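Local atomic coordinates of Ycf54-like protein (Synechocystis sp. PCC 6803, PDB entry 5M2P), a protein that probably acts as a component of the magnesium protoporphyrin IX monomethyl ester cyclase, supporting protochlorophyllide formation in chlorophyll synthesis. Residues R32-E36 and K37-I41. Numbering follows the deposited sequence.
Sequences RDYGE and KNKEI
Lys39 lays its aliphatic chain over one face of the Tyr34 ring, its CD 3.6 Å from the ring centroid and only 12° off the normal, a CH-pi contact. With CG anti to the backbone N (chi1 -174°) and every later torsion extended, the chain runs from CB near Tyr34 CD2 out to the hydroxyl. The stronger polar partner of Tyr34 OH is Asp42 OD1, just past the segment; Lys39 NZ adds a weak 3.4 Å hydrogen bond, and a water bridges the two, donating to Tyr34 OH and accepting from Lys39 NZ. The ring edge faces the backbone further on, Tyr34 CE2 lying 3.4 Å from Glu40 O, while Ile41 CD1 packs against Tyr34 CB at 3.8 Å. A Schellman motif ends helix 21-36 and turns the backbone back past the ring: Asn38 takes a positive phi (55°), Lys39 N bonds almost straight to Tyr34 O at 2.9 Å, and Asn38 N hydrogen-bonds Gly35 O at 3.1 Å, from above the carbonyl plane. One residue before Asn38, Lys37 N still makes a helical bond to Asp33 O at 3.0 Å, and Lys37 CG and CD pass beside that same oxygen. Beyond the turn, Phe43 meets the buried tyrosine ring edge-to-face.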
ATOM      1  N   ARG A  32      11.065  12.485  -0.567  1.00 10.51           N
ATOM      2  CA  ARG A  32      12.048  13.546  -0.465  1.00 10.31           C
ATOM      3  C   ARG A  32      11.395  14.922  -0.282  1.00 11.43           C
ATOM      4  O   ARG A  32      11.833  15.710   0.550  1.00 12.82           O
ATOM      5  CB  ARG A  32      13.003  13.488  -1.662  1.00 11.91           C
ATOM      6  CG  ARG A  32      13.878  12.235  -1.631  1.00 13.74           C
ATOM      7  CD  ARG A  32      14.844  12.038  -2.809  1.00 18.13           C
ATOM      8  NE  ARG A  32      16.004  12.931  -2.745  1.00 25.45           N
ATOM      9  CZ  ARG A  32      17.051  12.822  -1.909  1.00 24.20           C
ATOM     10  NH1 ARG A  32      17.129  11.866  -0.970  1.00 23.39           N
ATOM     11  NH2 ARG A  32      18.024  13.724  -1.989  1.00 29.57           N
ATOM     12  N   ASP A  33      10.302  15.177  -1.005  1.00 12.01           N
ATOM     13  CA  ASP A  33       9.551  16.420  -0.863  1.00 13.04           C
ATOM     14  C   ASP A  33       8.948  16.560   0.528  1.00 11.82           C
ATOM     15  O   ASP A  33       8.943  17.658   1.112  1.00 14.15           O
ATOM     16  CB  ASP A  33       8.437  16.517  -1.924  1.00 14.29           C
ATOM     17  CG  ASP A  33       8.964  16.717  -3.355  1.00 19.26           C
ATOM     18  OD1 ASP A  33      10.159  17.034  -3.553  1.00 23.57           O
ATOM     19  OD2 ASP A  33       8.168  16.566  -4.314  1.00 26.30           O
ATOM     20  N   TYR A  34       8.412  15.452   1.060  1.00 11.43           N
ATOM     21  CA  TYR A  34       7.871  15.492   2.410  1.00 10.45           C
ATOM     22  C   TYR A  34       8.959  15.920   3.400  1.00 10.56           C
ATOM     23  O   TYR A  34       8.710  16.739   4.292  1.00 11.75           O
ATOM     24  CB  TYR A  34       7.306  14.147   2.824  1.00  9.87           C
ATOM     25  CG  TYR A  34       5.847  13.887   2.504  1.00 10.60           C
ATOM     26  CD1 TYR A  34       5.294  14.160   1.259  1.00 11.76           C
ATOM     27  CD2 TYR A  34       5.029  13.318   3.473  1.00 10.51           C
ATOM     28  CE1 TYR A  34       3.954  13.830   0.999  1.00 13.15           C
ATOM     29  CE2 TYR A  34       3.705  12.993   3.231  1.00 13.04           C
ATOM     30  CZ  TYR A  34       3.168  13.267   2.000  1.00 13.55           C
ATOM     31  OH  TYR A  34       1.863  12.920   1.751  1.00 15.86           O
ATOM     32  N   GLY A  35      10.159  15.326   3.263  1.00 10.07           N
ATOM     33  CA  GLY A  35      11.251  15.658   4.158  1.00 11.07           C
ATOM     34  C   GLY A  35      11.597  17.144   4.066  1.00 10.99           C
ATOM     35  O   GLY A  35      11.756  17.825   5.079  1.00 12.27           O
ATOM     36  N   GLU A  36      11.679  17.643   2.844  1.00 12.10           N
ATOM     37  CA  GLU A  36      11.991  19.039   2.617  1.00 14.11           C
ATOM     38  C   GLU A  36      10.960  19.997   3.250  1.00 15.25           C
ATOM     39  O   GLU A  36      11.327  21.068   3.724  1.00 17.93           O
ATOM     40  CB  GLU A  36      12.145  19.295   1.127  1.00 17.13           C
ATOM     41  CG  GLU A  36      12.729  20.654   0.805  1.00 23.73           C
ATOM     42  CD  GLU A  36      13.417  20.714  -0.546  1.00 29.63           C
ATOM     43  OE1 GLU A  36      13.350  19.733  -1.328  1.00 29.08           O
ATOM     44  OE2 GLU A  36      14.016  21.776  -0.833  1.00 49.02           O
ATOM     45  N   LYS A  37       9.698  19.573   3.298  1.00 14.92           N
ATOM     46  CA  LYS A  37       8.590  20.353   3.844  1.00 16.75           C
ATOM     47  C   LYS A  37       8.303  20.047   5.321  1.00 15.39           C
ATOM     48  O   LYS A  37       7.387  20.618   5.919  1.00 16.88           O
ATOM     49  CB  LYS A  37       7.320  20.099   2.996  1.00 21.23           C
ATOM     50  CG  LYS A  37       7.422  20.682   1.597  1.00 27.77           C
ATOM     51  CD  LYS A  37       6.371  20.123   0.642  1.00 39.72           C
ATOM     52  CE  LYS A  37       6.687  20.545  -0.792  1.00 53.76           C
ATOM     53  NZ  LYS A  37       5.606  20.234  -1.767  1.00 57.28           N
ATOM     54  N   ASN A  38       9.080  19.141   5.916  1.00 12.98           N
ATOM     55  CA  ASN A  38       8.835  18.699   7.295  1.00 13.37           C
ATOM     56  C   ASN A  38       7.409  18.185   7.466  1.00 13.19           C
ATOM     57  O   ASN A  38       6.718  18.517   8.427  1.00 15.43           O
ATOM     58  CB  ASN A  38       9.137  19.830   8.303  1.00 14.41           C
ATOM     59  CG  ASN A  38       9.051  19.380   9.757  1.00 15.73           C
ATOM     60  OD1 ASN A  38       9.208  18.201  10.084  1.00 17.15           O
ATOM     61  ND2 ASN A  38       8.779  20.330  10.644  1.00 20.36           N
ATOM     62  N   LYS A  39       7.002  17.339   6.532  1.00 12.34           N
ATOM     63  CA  LYS A  39       5.690  16.680   6.564  1.00 13.37           C
ATOM     64  C   LYS A  39       5.890  15.218   6.937  1.00 11.74           C
ATOM     65  O   LYS A  39       6.735  14.545   6.356  1.00 11.94           O
ATOM     66  CB  LYS A  39       5.025  16.787   5.184  1.00 14.29           C
ATOM     67  CG  LYS A  39       3.601  16.268   5.136  1.00 18.32           C
ATOM     68  CD  LYS A  39       2.950  16.478   3.769  1.00 23.11           C
ATOM     69  CE  LYS A  39       1.566  15.829   3.710  1.00 30.23           C
ATOM     70  NZ  LYS A  39       0.846  16.062   2.425  1.00 41.46           N
ATOM     71  N   GLU A  40       5.145  14.737   7.920  1.00 13.47           N
ATOM     72  CA  GLU A  40       5.243  13.332   8.337  1.00 13.29           C
ATOM     73  C   GLU A  40       4.842  12.426   7.196  1.00 10.54           C
ATOM     74  O   GLU A  40       3.799  12.637   6.569  1.00 12.79           O
ATOM     75  CB  GLU A  40       4.336  13.060   9.551  1.00 15.62           C
ATOM     76  CG  GLU A  40       4.388  11.646  10.129  1.00 19.40           C
ATOM     77  CD  GLU A  40       3.453  11.468  11.319  1.00 28.36           C
ATOM     78  OE1 GLU A  40       3.418  12.363  12.188  1.00 38.07           O
ATOM     79  OE2 GLU A  40       2.744  10.438  11.395  1.00 32.21           O
ATOM     80  N   ILE A  41       5.675  11.434   6.918  1.00 11.07           N
ATOM     81  CA  ILE A  41       5.403  10.470   5.872  1.00  9.27           C
ATOM     82  C   ILE A  41       4.122   9.731   6.265  1.00 10.13           C
ATOM     83  O   ILE A  41       3.984   9.257   7.389  1.00 10.90           O
ATOM     84  CB  ILE A  41       6.562   9.455   5.747  1.00 11.77           C
ATOM     85  CG1 ILE A  41       7.830  10.123   5.203  1.00 12.34           C
ATOM     86  CG2 ILE A  41       6.150   8.290   4.862  1.00 12.01           C
ATOM     87  CD1 ILE A  41       7.789  10.530   3.757  1.00 13.22           C
TER
HETATM   88  O   HOH W   1      -0.753  13.593   2.809  1.00 28.26           O